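Local coordinates for glycosyl hydrolases family 31 family protein (Aspergillus niger, PDB 6DRU), which releases alpha-xylose from the non-reducing terminal glucose of xyloglucan oligosaccharides, acting as an alpha-xylosidase, at residues L540-L545 with P583-Y588; S461-V466 with R478-I483; T548-F553 with I589-Q594; V664-T669 with Q690-P695. All coordinates share one frame; numbering follows the deposited sequence.

Overall arrangement
Contacts 1, 2 and 3 belong to the TIM-barrel domain and contact 4 to the C-terminal domain; in all four most of the touching residues are buried. Contacts 1 and 3 share helix 582-594, successive parts of which meet helix 535-548 and then the loop leaving it, and they join where Tyr-588 packs on Thr-549. The chemistry changes along that helix from branched aliphatic packing to an arginine gripping backbone carbonyls. Contact 2, nearest the centre of the chain, contains a disulfide and reaches contact 3 through Met-482 against Phe-553. Contact 4, about 36 Å from contact 2 between centres, is a backbone-paired strand ribbon with partly exposed residues at its border.

Contact 1. Residues L540-L545 with P583-Y588; sequences LYVRWL and PIIVSY
Tyr-541 turns the edge of its ring to Ile-585, whose CD1 lies in the ring plane 4.0 Å from CE2, while one face is covered off-centre, toward the rim, by CB of Leu-545 from the same helix. The ring also stacks on Tyr-577, and its hydroxyl is hydrogen-bonded to OG1 of Thr-556, so an aromatic with a polar tip suits this buried position. Helices 535-548 and 582-594 follow strands 513-514 and 554-555, and are thus successive outer helices of the TIM barrel; their segment axes run almost parallel (10°) and approach to 10.2 Å. That spacing is filled by branched aliphatic side chains. Val-542 CG1 is anti to the backbone N (chi1 169°) and meets Ile-584 CG2 at 3.7 Å, the two side chains crossing at about a right angle. Leu-545 reaches across with CD1, 3.8 Å from Ile-585 CG2 and 4.2 Å from Tyr-588 CB. Beyond that CB the hydroxyl of Tyr-588 is hydrogen-bonded to the carbonyl of Gln-699.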
loop_
_atom_site.group_PDB
_atom_site.type_symbol
_atom_site.label_atom_id
_atom_site.label_comp_id
_atom_site.label_asym_id
_atom_site.label_seq_id
_atom_site.Cartn_x
_atom_site.Cartn_y
_atom_site.Cartn_z
ATOM N N LEU A 540 -42.709 -2.327 -30.649
ATOM C CA LEU A 540 -41.850 -1.727 -29.632
ATOM C C LEU A 540 -41.166 -0.468 -30.149
ATOM O O LEU A 540 -41.089 0.541 -29.437
ATOM C CB LEU A 540 -40.812 -2.744 -29.158
ATOM C CG LEU A 540 -39.753 -2.232 -28.179
ATOM C CD1 LEU A 540 -40.394 -1.604 -26.948
ATOM C CD2 LEU A 540 -38.810 -3.356 -27.781
ATOM N N TYR A 541 -40.657 -0.505 -31.384
ATOM C CA TYR A 541 -39.932 0.645 -31.911
ATOM C C TYR A 541 -40.841 1.857 -32.065
ATOM O O TYR A 541 -40.441 2.984 -31.754
ATOM C CB TYR A 541 -39.280 0.298 -33.249
ATOM C CG TYR A 541 -38.517 1.460 -33.842
ATOM C CD1 TYR A 541 -37.245 1.781 -33.389
ATOM C CD2 TYR A 541 -39.073 2.248 -34.843
ATOM C CE1 TYR A 541 -36.545 2.847 -33.919
ATOM C CE2 TYR A 541 -38.381 3.316 -35.378
ATOM C CZ TYR A 541 -37.117 3.610 -34.912
ATOM O OH TYR A 541 -36.419 4.672 -35.441
ATOM N N VAL A 542 -42.068 1.649 -32.547
ATOM C CA VAL A 542 -42.975 2.775 -32.758
ATOM C C VAL A 542 -43.370 3.397 -31.425
ATOM O O VAL A 542 -43.478 4.623 -31.303
ATOM C CB VAL A 542 -44.200 2.324 -33.573
ATOM C CG1 VAL A 542 -45.268 3.404 -33.576
ATOM C CG2 VAL A 542 -43.783 1.992 -34.999
ATOM N N ARG A 543 -43.577 2.567 -30.399
ATOM C CA ARG A 543 -43.800 3.096 -29.057
ATOM C C ARG A 543 -42.586 3.879 -28.572
ATOM O O ARG A 543 -42.723 4.959 -27.985
ATOM C CB ARG A 543 -44.120 1.959 -28.088
ATOM C CG ARG A 543 -45.417 1.221 -28.374
ATOM C CD ARG A 543 -46.621 2.117 -28.158
ATOM N NE ARG A 543 -47.853 1.343 -28.054
ATOM C CZ ARG A 543 -49.055 1.878 -27.874
ATOM N NH1 ARG A 543 -49.190 3.194 -27.778
ATOM N NH2 ARG A 543 -50.124 1.098 -27.788
ATOM N N TRP A 544 -41.386 3.347 -28.816
ATOM C CA TRP A 544 -40.162 3.988 -28.348
ATOM C C TRP A 544 -39.887 5.278 -29.115
ATOM O O TRP A 544 -39.566 6.311 -28.517
ATOM C CB TRP A 544 -38.995 3.010 -28.485
ATOM C CG TRP A 544 -37.895 3.194 -27.488
ATOM C CD1 TRP A 544 -37.380 4.374 -27.037
ATOM C CD2 TRP A 544 -37.166 2.157 -26.820
ATOM N NE1 TRP A 544 -36.376 4.136 -26.129
ATOM C CE2 TRP A 544 -36.226 2.782 -25.979
ATOM C CE3 TRP A 544 -37.220 0.760 -26.852
ATOM C CZ2 TRP A 544 -35.347 2.059 -25.177
ATOM C CZ3 TRP A 544 -36.345 0.044 -26.056
ATOM C CH2 TRP A 544 -35.423 0.693 -25.229
ATOM N N LEU A 545 -39.997 5.228 -30.446
ATOM C CA LEU A 545 -39.755 6.413 -31.266
ATOM C C LEU A 545 -40.722 7.536 -30.916
ATOM O O LEU A 545 -40.355 8.716 -30.954
ATOM C CB LEU A 545 -39.861 6.044 -32.749
ATOM C CG LEU A 545 -39.366 7.019 -33.824
ATOM C CD1 LEU A 545 -40.405 8.081 -34.163
ATOM C CD2 LEU A 545 -38.059 7.667 -33.395
ATOM N N PRO A 583 -46.033 5.938 -42.022
ATOM C CA PRO A 583 -46.759 7.180 -41.710
ATOM C C PRO A 583 -46.794 7.501 -40.226
ATOM O O PRO A 583 -46.872 8.681 -39.861
ATOM C CB PRO A 583 -48.166 6.913 -42.266
ATOM C CG PRO A 583 -48.289 5.434 -42.274
ATOM C CD PRO A 583 -46.927 4.933 -42.630
ATOM N N ILE A 584 -46.740 6.489 -39.358
ATOM C CA ILE A 584 -46.718 6.744 -37.921
ATOM C C ILE A 584 -45.396 7.386 -37.514
ATOM O O ILE A 584 -45.366 8.359 -36.751
ATOM C CB ILE A 584 -46.972 5.444 -37.137
ATOM C CG1 ILE A 584 -48.194 4.712 -37.687
ATOM C CG2 ILE A 584 -47.161 5.742 -35.661
ATOM C CD1 ILE A 584 -48.515 3.434 -36.944
ATOM N N ILE A 585 -44.284 6.846 -38.015
ATOM C CA ILE A 585 -42.969 7.364 -37.649
ATOM C C ILE A 585 -42.778 8.778 -38.185
ATOM O O ILE A 585 -42.256 9.656 -37.487
ATOM C CB ILE A 585 -41.867 6.413 -38.149
ATOM C CG1 ILE A 585 -42.073 5.010 -37.573
ATOM C CG2 ILE A 585 -40.493 6.945 -37.771
ATOM C CD1 ILE A 585 -41.146 3.967 -38.157
ATOM N N VAL A 586 -43.195 9.022 -39.430
ATOM C CA VAL A 586 -43.011 10.336 -40.037
ATOM C C VAL A 586 -43.895 11.380 -39.362
ATOM O O VAL A 586 -43.532 12.561 -39.292
ATOM C CB VAL A 586 -43.269 10.253 -41.554
ATOM C CG1 VAL A 586 -43.160 11.626 -42.198
ATOM C CG2 VAL A 586 -42.284 9.290 -42.202
ATOM N N SER A 587 -45.053 10.970 -38.837
ATOM C CA SER A 587 -45.919 11.917 -38.142
ATOM C C SER A 587 -45.244 12.471 -36.895
ATOM O O SER A 587 -45.320 13.675 -36.621
ATOM C CB SER A 587 -47.245 11.250 -37.777
ATOM O OG SER A 587 -47.079 10.333 -36.708
ATOM N N TYR A 588 -44.571 11.609 -36.129
ATOM C CA TYR A 588 -43.870 12.078 -34.939
ATOM C C TYR A 588 -42.649 12.914 -35.297
ATOM O O TYR A 588 -42.258 13.796 -34.524
ATOM C CB TYR A 588 -43.482 10.891 -34.060
ATOM C CG TYR A 588 -44.630 10.379 -33.220
ATOM C CD1 TYR A 588 -45.049 11.071 -32.091
ATOM C CD2 TYR A 588 -45.303 9.212 -33.560
ATOM C CE1 TYR A 588 -46.101 10.614 -31.319
ATOM C CE2 TYR A 588 -46.355 8.746 -32.794
ATOM C CZ TYR A 588 -46.750 9.451 -31.676
ATOM O OH TYR A 588 -47.795 8.993 -30.909
#

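Contact 2. Residues S461-V466 with R478-I483; sequences SACDHV and RFCSMI
Cys-463 and Cys-480 are joined by a disulfide, SG to SG 2.0 Å, whose CB-SG-SG-CB torsion of -91° is close to the 90° magnitude preferred by this bond. The tight part continues beside it: CB of Cys-480 lies 3.4 Å from His-465 O, and the CA of Val-466 makes a CA-H...O contact with Cys-480 O at 3.3 Å. Farther along the strand, Met-482 bends at chi3 (85°), bringing CE to 3.7 Å from Val-466 CG2; a flexible thioether can bend to lay its methyl on Val-466, and it also touches Phe-553. By contrast, Ala-462 and Asp-464 are exposed and point away from segment 478-483, and the imidazole of His-465 lies away from the contact and meets Tyr-385 edge-to-face. Both cysteines precede neighbouring parallel barrel strands, 467-469 and 481-484, so the link ties the N-terminal ends of those strands, whereas TIM-barrel active sites lie at the C-terminal ends. A covalent bond between two such loops limits their separation whatever the weaker packing does, and fits a protein made with a signal sequence.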
loop_
_atom_site.group_PDB
_atom_site.type_symbol
_atom_site.label_atom_id
_atom_site.label_comp_id
_atom_site.label_asym_id
_atom_site.label_seq_id
_atom_site.Cartn_x
_atom_site.Cartn_y
_atom_site.Cartn_z
ATOM N N SER A 461 -22.316 30.810 -23.795
ATOM C CA SER A 461 -23.096 31.499 -24.810
ATOM C C SER A 461 -23.739 30.480 -25.750
ATOM O O SER A 461 -23.610 29.266 -25.574
ATOM C CB SER A 461 -22.220 32.488 -25.578
ATOM O OG SER A 461 -21.256 31.815 -26.366
ATOM N N ALA A 462 -24.441 30.981 -26.764
ATOM C CA ALA A 462 -25.164 30.106 -27.678
ATOM C C ALA A 462 -24.207 29.166 -28.404
ATOM O O ALA A 462 -23.135 29.573 -28.859
ATOM C CB ALA A 462 -25.957 30.934 -28.687
ATOM N N CYS A 463 -24.603 27.899 -28.503
ATOM C CA CYS A 463 -23.799 26.900 -29.192
ATOM C C CYS A 463 -24.082 26.924 -30.686
ATOM O O CYS A 463 -25.221 27.131 -31.116
ATOM C CB CYS A 463 -24.089 25.498 -28.649
ATOM S SG CYS A 463 -23.775 25.242 -26.891
ATOM N N ASP A 464 -23.034 26.719 -31.479
ATOM C CA ASP A 464 -23.199 26.459 -32.903
ATOM C C ASP A 464 -23.228 24.972 -33.210
ATOM O O ASP A 464 -23.854 24.556 -34.191
ATOM C CB ASP A 464 -22.069 27.116 -33.702
ATOM C CG ASP A 464 -22.283 28.602 -33.905
ATOM O OD1 ASP A 464 -23.287 29.139 -33.389
ATOM O OD2 ASP A 464 -21.442 29.233 -34.579
ATOM N N HIS A 465 -22.564 24.164 -32.386
ATOM C CA HIS A 465 -22.478 22.727 -32.588
ATOM C C HIS A 465 -22.573 22.038 -31.235
ATOM O O HIS A 465 -22.435 22.666 -30.181
ATOM C CB HIS A 465 -21.180 22.354 -33.312
ATOM C CG HIS A 465 -20.871 23.240 -34.479
ATOM N ND1 HIS A 465 -21.465 23.081 -35.713
ATOM C CD2 HIS A 465 -20.046 24.307 -34.592
ATOM C CE1 HIS A 465 -21.011 24.007 -36.540
ATOM N NE2 HIS A 465 -20.148 24.763 -35.884
ATOM N N VAL A 466 -22.814 20.727 -31.266
ATOM C CA VAL A 466 -22.980 19.929 -30.060
ATOM C C VAL A 466 -22.051 18.724 -30.117
ATOM O O VAL A 466 -21.470 18.399 -31.153
ATOM C CB VAL A 466 -24.436 19.462 -29.854
ATOM C CG1 VAL A 466 -25.391 20.636 -29.906
ATOM C CG2 VAL A 466 -24.803 18.423 -30.901
ATOM N N ARG A 478 -22.543 22.460 -18.351
ATOM C CA ARG A 478 -21.937 23.691 -18.839
ATOM C C ARG A 478 -21.437 23.577 -20.273
ATOM O O ARG A 478 -21.068 24.599 -20.861
ATOM C CB ARG A 478 -20.777 24.095 -17.930
ATOM C CG ARG A 478 -19.534 23.241 -18.115
ATOM C CD ARG A 478 -18.437 23.626 -17.138
ATOM N NE ARG A 478 -18.790 23.285 -15.764
ATOM C CZ ARG A 478 -18.000 23.492 -14.717
ATOM N NH1 ARG A 478 -16.804 24.043 -14.883
ATOM N NH2 ARG A 478 -18.404 23.149 -13.501
ATOM N N PHE A 479 -21.417 22.379 -20.846
ATOM C CA PHE A 479 -20.855 22.151 -22.169
ATOM C C PHE A 479 -21.952 22.060 -23.224
ATOM O O PHE A 479 -23.095 21.699 -22.931
ATOM C CB PHE A 479 -20.028 20.863 -22.197
ATOM C CG PHE A 479 -18.935 20.813 -21.168
ATOM C CD1 PHE A 479 -17.875 21.702 -21.218
ATOM C CD2 PHE A 479 -18.959 19.861 -20.161
ATOM C CE1 PHE A 479 -16.865 21.651 -20.275
ATOM C CE2 PHE A 479 -17.951 19.805 -19.216
ATOM C CZ PHE A 479 -16.902 20.702 -19.274
ATOM N N CYS A 480 -21.587 22.390 -24.464
ATOM C CA CYS A 480 -22.431 22.091 -25.616
ATOM C C CYS A 480 -22.448 20.585 -25.840
ATOM O O CYS A 480 -21.979 20.102 -26.876
ATOM C CB CYS A 480 -21.925 22.808 -26.872
ATOM S SG CYS A 480 -21.842 24.617 -26.781
ATOM N N SER A 481 -22.984 19.834 -24.881
ATOM C CA SER A 481 -22.854 18.385 -24.877
ATOM C C SER A 481 -24.119 17.766 -24.303
ATOM O O SER A 481 -24.646 18.241 -23.294
ATOM C CB SER A 481 -21.632 17.946 -24.060
ATOM O OG SER A 481 -21.450 16.543 -24.124
ATOM N N MET A 482 -24.596 16.707 -24.951
ATOM C CA MET A 482 -25.781 15.981 -24.515
ATOM C C MET A 482 -25.396 14.569 -24.095
ATOM O O MET A 482 -24.525 13.941 -24.706
ATOM C CB MET A 482 -26.843 15.937 -25.619
ATOM C CG MET A 482 -26.418 15.192 -26.872
ATOM S SD MET A 482 -27.699 15.151 -28.139
ATOM C CE MET A 482 -27.417 16.720 -28.956
ATOM N N ILE A 483 -26.043 14.077 -23.043
ATOM C CA ILE A 483 -25.777 12.752 -22.496
ATOM C C ILE A 483 -26.852 11.802 -23.000
ATOM O O ILE A 483 -28.027 12.176 -23.099
ATOM C CB ILE A 483 -25.760 12.793 -20.954
ATOM C CG1 ILE A 483 -24.753 13.828 -20.446
ATOM C CG2 ILE A 483 -25.428 11.425 -20.380
ATOM C CD1 ILE A 483 -23.323 13.514 -20.787
#

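Contact 3. Residues T548-F553 with I589-Q594; sequences TTFLPF and IHLRYQ
Arg-592 leaves helix 582-594 with CG anti to the backbone N (chi1 175°), and the bend at chi2 (72°) places CD beside the carbonyl oxygen of Thr-549, whose CG2 lies 3.9 Å from the arginine CB. The remaining chain is extended, and the guanidinium reaches into the curve of segment 548-553 with three carbonyl oxygens near its plane, at the edge. NH1 donates twice, to Thr-549 O at 2.9 Å and to Leu-551 O at 2.8 Å; the second bond is the straighter (160° at the hydrogen) and arrives nearly along the C=O axis, whereas the first comes from above the carbonyl plane of Thr-549. NH2 donates to Pro-552 O at 3.1 Å, again from above the carbonyl plane. With NE bonded to Leu-250 O, four carbonyls fix the rotation of the group, and the partly negative oxygens would be expected to offset its buried positive charge. Arginine suits this place because its planar, multiply donating end can serve several oxygens at once. Beside it Phe-550 CZ rests 3.7 Å from Leu-591 CD2. The arrangement joins a helix-to-strand loop of a TIM barrel, the one between helix 535-548 and strand 554-555, to the helix that follows.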
loop_
_atom_site.group_PDB
_atom_site.type_symbol
_atom_site.label_atom_id
_atom_site.label_comp_id
_atom_site.label_asym_id
_atom_site.label_seq_id
_atom_site.Cartn_x
_atom_site.Cartn_y
_atom_site.Cartn_z
ATOM N N THR A 548 -39.420 9.476 -27.852
ATOM C CA THR A 548 -38.286 10.362 -28.091
ATOM C C THR A 548 -38.717 11.719 -28.629
ATOM O O THR A 548 -37.936 12.675 -28.559
ATOM C CB THR A 548 -37.301 9.707 -29.059
ATOM O OG1 THR A 548 -37.904 9.597 -30.355
ATOM C CG2 THR A 548 -36.919 8.323 -28.565
ATOM N N THR A 549 -39.935 11.826 -29.167
ATOM C CA THR A 549 -40.454 13.131 -29.563
ATOM C C THR A 549 -40.555 14.072 -28.371
ATOM O O THR A 549 -40.345 15.282 -28.513
ATOM C CB THR A 549 -41.824 12.977 -30.227
ATOM O OG1 THR A 549 -41.789 11.885 -31.155
ATOM C CG2 THR A 549 -42.207 14.255 -30.965
ATOM N N PHE A 550 -40.866 13.535 -27.193
ATOM C CA PHE A 550 -41.031 14.347 -25.995
ATOM C C PHE A 550 -39.860 14.137 -25.043
ATOM O O PHE A 550 -40.049 13.874 -23.851
ATOM C CB PHE A 550 -42.367 14.022 -25.327
ATOM C CG PHE A 550 -43.545 14.177 -26.245
ATOM C CD1 PHE A 550 -44.187 15.398 -26.367
ATOM C CD2 PHE A 550 -44.000 13.106 -27.000
ATOM C CE1 PHE A 550 -45.263 15.547 -27.217
ATOM C CE2 PHE A 550 -45.077 13.250 -27.851
ATOM C CZ PHE A 550 -45.710 14.472 -27.960
ATOM N N LEU A 551 -38.650 14.255 -25.570
ATOM C CA LEU A 551 -37.400 14.194 -24.832
ATOM C C LEU A 551 -36.550 15.388 -25.230
ATOM O O LEU A 551 -36.790 16.007 -26.272
ATOM C CB LEU A 551 -36.639 12.891 -25.118
ATOM C CG LEU A 551 -37.168 11.628 -24.447
ATOM C CD1 LEU A 551 -36.374 10.415 -24.895
ATOM C CD2 LEU A 551 -37.112 11.780 -22.935
ATOM N N PRO A 552 -35.565 15.761 -24.404
ATOM C CA PRO A 552 -34.739 16.932 -24.739
ATOM C C PRO A 552 -34.123 16.867 -26.124
ATOM O O PRO A 552 -33.986 17.906 -26.782
ATOM C CB PRO A 552 -33.671 16.922 -23.639
ATOM C CG PRO A 552 -34.370 16.316 -22.473
ATOM C CD PRO A 552 -35.259 15.246 -23.055
ATOM N N PHE A 553 -33.764 15.676 -26.596
ATOM C CA PHE A 553 -33.274 15.492 -27.953
ATOM C C PHE A 553 -33.880 14.223 -28.528
ATOM O O PHE A 553 -33.865 13.175 -27.878
ATOM C CB PHE A 553 -31.741 15.420 -27.993
ATOM C CG PHE A 553 -31.067 16.720 -27.655
ATOM C CD1 PHE A 553 -30.821 17.664 -28.639
ATOM C CD2 PHE A 553 -30.686 17.001 -26.352
ATOM C CE1 PHE A 553 -30.206 18.866 -28.332
ATOM C CE2 PHE A 553 -30.072 18.199 -26.040
ATOM C CZ PHE A 553 -29.831 19.132 -27.030
ATOM N N ILE A 589 -42.031 12.652 -36.451
ATOM C CA ILE A 589 -40.951 13.514 -36.924
ATOM C C ILE A 589 -41.477 14.918 -37.193
ATOM O O ILE A 589 -40.854 15.916 -36.811
ATOM C CB ILE A 589 -40.285 12.907 -38.173
ATOM C CG1 ILE A 589 -39.529 11.629 -37.806
ATOM C CG2 ILE A 589 -39.350 13.915 -38.825
ATOM C CD1 ILE A 589 -38.852 10.961 -38.984
ATOM N N HIS A 590 -42.633 15.017 -37.853
ATOM C CA HIS A 590 -43.233 16.324 -38.102
ATOM C C HIS A 590 -43.692 16.984 -36.806
ATOM O O HIS A 590 -43.536 18.199 -36.635
ATOM C CB HIS A 590 -44.400 16.185 -39.077
ATOM C CG HIS A 590 -43.981 16.092 -40.511
ATOM N ND1 HIS A 590 -44.140 14.946 -41.260
ATOM C CD2 HIS A 590 -43.414 17.005 -41.334
ATOM C CE1 HIS A 590 -43.687 15.157 -42.483
ATOM N NE2 HIS A 590 -43.240 16.398 -42.554
ATOM N N LEU A 591 -44.266 16.203 -35.886
ATOM C CA LEU A 591 -44.677 16.754 -34.598
ATOM C C LEU A 591 -43.484 17.320 -33.836
ATOM O O LEU A 591 -43.602 18.341 -33.149
ATOM C CB LEU A 591 -45.383 15.682 -33.767
ATOM C CG LEU A 591 -45.764 16.070 -32.336
ATOM C CD1 LEU A 591 -46.714 17.260 -32.337
ATOM C CD2 LEU A 591 -46.373 14.887 -31.597
ATOM N N ARG A 592 -42.326 16.663 -33.946
ATOM C CA ARG A 592 -41.119 17.158 -33.294
ATOM C C ARG A 592 -40.766 18.555 -33.787
ATOM O O ARG A 592 -40.464 19.451 -32.990
ATOM C CB ARG A 592 -39.962 16.187 -33.538
ATOM C CG ARG A 592 -38.617 16.655 -33.008
ATOM C CD ARG A 592 -38.571 16.605 -31.492
ATOM N NE ARG A 592 -37.300 17.097 -30.970
ATOM C CZ ARG A 592 -36.962 17.073 -29.684
ATOM N NH1 ARG A 592 -37.802 16.582 -28.783
ATOM N NH2 ARG A 592 -35.784 17.543 -29.300
ATOM N N TYR A 593 -40.802 18.761 -35.107
ATOM C CA TYR A 593 -40.531 20.088 -35.649
ATOM C C TYR A 593 -41.640 21.073 -35.304
ATOM O O TYR A 593 -41.386 22.278 -35.204
ATOM C CB TYR A 593 -40.338 20.015 -37.164
ATOM C CG TYR A 593 -39.045 19.351 -37.574
ATOM C CD1 TYR A 593 -37.837 20.029 -37.477
ATOM C CD2 TYR A 593 -39.030 18.049 -38.054
ATOM C CE1 TYR A 593 -36.651 19.430 -37.847
ATOM C CE2 TYR A 593 -37.847 17.440 -38.426
ATOM C CZ TYR A 593 -36.659 18.136 -38.320
ATOM O OH TYR A 593 -35.475 17.539 -38.689
ATOM N N GLN A 594 -42.870 20.585 -35.119
ATOM C CA GLN A 594 -43.963 21.469 -34.729
ATOM C C GLN A 594 -43.792 21.974 -33.303
ATOM O O GLN A 594 -44.281 23.058 -32.965
ATOM C CB GLN A 594 -45.302 20.749 -34.886
ATOM C CG GLN A 594 -46.514 21.665 -34.808
ATOM C CD GLN A 594 -47.820 20.915 -34.988
ATOM O OE1 GLN A 594 -47.828 19.708 -35.240
ATOM N NE2 GLN A 594 -48.933 21.628 -34.864
#

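Contact 4. Residues V664-T669 with Q690-P695; sequences VYLPQT and QVVKVP
Leu-666 and Val-692 form the apolar centre of a two-stranded antiparallel ribbon in the C-terminal domain of this family 31 enzyme. Leu-666 CD1 lies 3.7 Å from Val-692 CG2. Val-664 shares this face, its CG2 4.3 Å from Val-694 CG2, and Phe-704 of strand 703-705 touches all four residues, so branched aliphatics suit a face laid against the neighbouring sheet. The other face carries Tyr-665 and Val-691, a non-hydrogen-bonded pair. Tyr-665 CG is anti to the backbone N (chi1 177°), and the ring takes Val-691 CG2 at its edge, in its plane, 3.5 Å from CD1; Val-691 is partly exposed, and its branched side chain suits a strand position that must also lie against an aromatic edge.

Between the faces runs the backbone ladder. Val-664 and Val-692 are bonded both ways, N to O at 2.8 Å from Val-664 and at 2.9 Å from Val-692. Leu-666 N donates to Gln-690 O at 3.0 Å, but the return bond from Gln-690 N to Leu-666 O is weak. The segment axes diverge from exact antiparallel (138°), as in a twisted ribbon. At the polar edge Gln-690 is partly exposed, and an amide suits it: NE2 is hydrogen-bonded to the backbone oxygen of Ala-687.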
loop_
_atom_site.group_PDB
_atom_site.type_symbol
_atom_site.label_atom_id
_atom_site.label_comp_id
_atom_site.label_asym_id
_atom_site.label_seq_id
_atom_site.Cartn_x
_atom_site.Cartn_y
_atom_site.Cartn_z
ATOM N N VAL A 664 -53.000 6.540 -16.878
ATOM C CA VAL A 664 -52.139 7.680 -16.585
ATOM C C VAL A 664 -52.660 8.368 -15.333
ATOM O O VAL A 664 -53.861 8.648 -15.226
ATOM C CB VAL A 664 -52.085 8.663 -17.767
ATOM C CG1 VAL A 664 -51.228 9.868 -17.412
ATOM C CG2 VAL A 664 -51.559 7.967 -19.012
ATOM N N TYR A 665 -51.765 8.641 -14.389
ATOM C CA TYR A 665 -52.117 9.402 -13.199
ATOM C C TYR A 665 -51.977 10.890 -13.489
ATOM O O TYR A 665 -50.871 11.378 -13.747
ATOM C CB TYR A 665 -51.246 9.016 -12.004
ATOM C CG TYR A 665 -51.552 9.857 -10.789
ATOM C CD1 TYR A 665 -52.696 9.628 -10.038
ATOM C CD2 TYR A 665 -50.711 10.893 -10.402
ATOM C CE1 TYR A 665 -52.992 10.396 -8.935
ATOM C CE2 TYR A 665 -50.998 11.667 -9.295
ATOM C CZ TYR A 665 -52.143 11.412 -8.566
ATOM O OH TYR A 665 -52.443 12.173 -7.463
ATOM N N LEU A 666 -53.098 11.609 -13.448
ATOM C CA LEU A 666 -53.081 13.056 -13.601
ATOM C C LEU A 666 -52.913 13.684 -12.226
ATOM O O LEU A 666 -53.803 13.531 -11.375
ATOM C CB LEU A 666 -54.364 13.540 -14.254
ATOM C CG LEU A 666 -54.647 12.919 -15.619
ATOM C CD1 LEU A 666 -56.071 13.205 -16.038
ATOM C CD2 LEU A 666 -53.662 13.435 -16.655
ATOM N N PRO A 667 -51.807 14.372 -11.951
ATOM C CA PRO A 667 -51.614 14.955 -10.620
ATOM C C PRO A 667 -52.580 16.102 -10.364
ATOM O O PRO A 667 -53.155 16.698 -11.278
ATOM C CB PRO A 667 -50.162 15.450 -10.652
ATOM C CG PRO A 667 -49.536 14.767 -11.840
ATOM C CD PRO A 667 -50.642 14.587 -12.822
ATOM N N GLN A 668 -52.747 16.407 -9.082
ATOM C CA GLN A 668 -53.552 17.544 -8.663
ATOM C C GLN A 668 -52.774 18.835 -8.888
ATOM O O GLN A 668 -51.558 18.882 -8.682
ATOM C CB GLN A 668 -53.932 17.404 -7.189
ATOM C CG GLN A 668 -54.829 18.501 -6.662
ATOM C CD GLN A 668 -56.292 18.141 -6.770
ATOM O OE1 GLN A 668 -56.955 18.465 -7.755
ATOM N NE2 GLN A 668 -56.810 17.463 -5.749
ATOM N N THR A 669 -53.475 19.879 -9.334
ATOM C CA THR A 669 -52.856 21.170 -9.600
ATOM C C THR A 669 -53.238 22.248 -8.594
ATOM O O THR A 669 -52.584 23.297 -8.561
ATOM C CB THR A 669 -53.206 21.662 -11.011
ATOM O OG1 THR A 669 -54.630 21.803 -11.134
ATOM C CG2 THR A 669 -52.698 20.680 -12.055
ATOM N N GLN A 690 -56.453 11.917 -9.977
ATOM C CA GLN A 690 -57.018 10.597 -10.214
ATOM C C GLN A 690 -56.245 9.909 -11.330
ATOM O O GLN A 690 -55.507 10.545 -12.087
ATOM C CB GLN A 690 -58.501 10.686 -10.581
ATOM C CG GLN A 690 -58.793 11.783 -11.588
ATOM C CD GLN A 690 -60.021 11.502 -12.422
ATOM O OE1 GLN A 690 -60.678 10.474 -12.257
ATOM N NE2 GLN A 690 -60.336 12.417 -13.333
ATOM N N VAL A 691 -56.429 8.596 -11.423
ATOM C CA VAL A 691 -55.872 7.795 -12.507
ATOM C C VAL A 691 -56.951 7.604 -13.563
ATOM O O VAL A 691 -58.069 7.176 -13.251
ATOM C CB VAL A 691 -55.361 6.437 -11.999
ATOM C CG1 VAL A 691 -54.941 5.557 -13.171
ATOM C CG2 VAL A 691 -54.206 6.631 -11.034
ATOM N N VAL A 692 -56.621 7.924 -14.809
ATOM C CA VAL A 692 -57.556 7.805 -15.918
ATOM C C VAL A 692 -56.976 6.839 -16.941
ATOM O O VAL A 692 -55.757 6.753 -17.125
ATOM C CB VAL A 692 -57.865 9.178 -16.558
ATOM C CG1 VAL A 692 -58.376 10.150 -15.505
ATOM C CG2 VAL A 692 -56.636 9.745 -17.251
ATOM N N LYS A 693 -57.860 6.088 -17.593
ATOM C CA LYS A 693 -57.475 5.157 -18.649
ATOM C C LYS A 693 -57.850 5.780 -19.989
ATOM O O LYS A 693 -59.033 5.857 -20.338
ATOM C CB LYS A 693 -58.148 3.799 -18.456
ATOM C CG LYS A 693 -57.558 2.978 -17.318
ATOM C CD LYS A 693 -58.591 2.035 -16.716
ATOM C CE LYS A 693 -58.140 1.504 -15.360
ATOM N NZ LYS A 693 -58.117 2.576 -14.324
ATOM N N VAL A 694 -56.845 6.223 -20.735
ATOM C CA VAL A 694 -57.058 6.951 -21.983
ATOM C C VAL A 694 -56.827 6.033 -23.177
ATOM O O VAL A 694 -56.109 5.029 -23.059
ATOM C CB VAL A 694 -56.159 8.194 -22.047
ATOM C CG1 VAL A 694 -56.506 9.131 -20.915
ATOM C CG2 VAL A 694 -54.698 7.784 -21.971
ATOM N N PRO A 695 -57.421 6.328 -24.335
ATOM C CA PRO A 695 -57.168 5.514 -25.535
ATOM C C PRO A 695 -55.730 5.675 -26.001
ATOM O O PRO A 695 -55.273 6.784 -26.288
ATOM C CB PRO A 695 -58.162 6.077 -26.559
ATOM C CG PRO A 695 -58.420 7.475 -26.098
ATOM C CD PRO A 695 -58.379 7.416 -24.600
#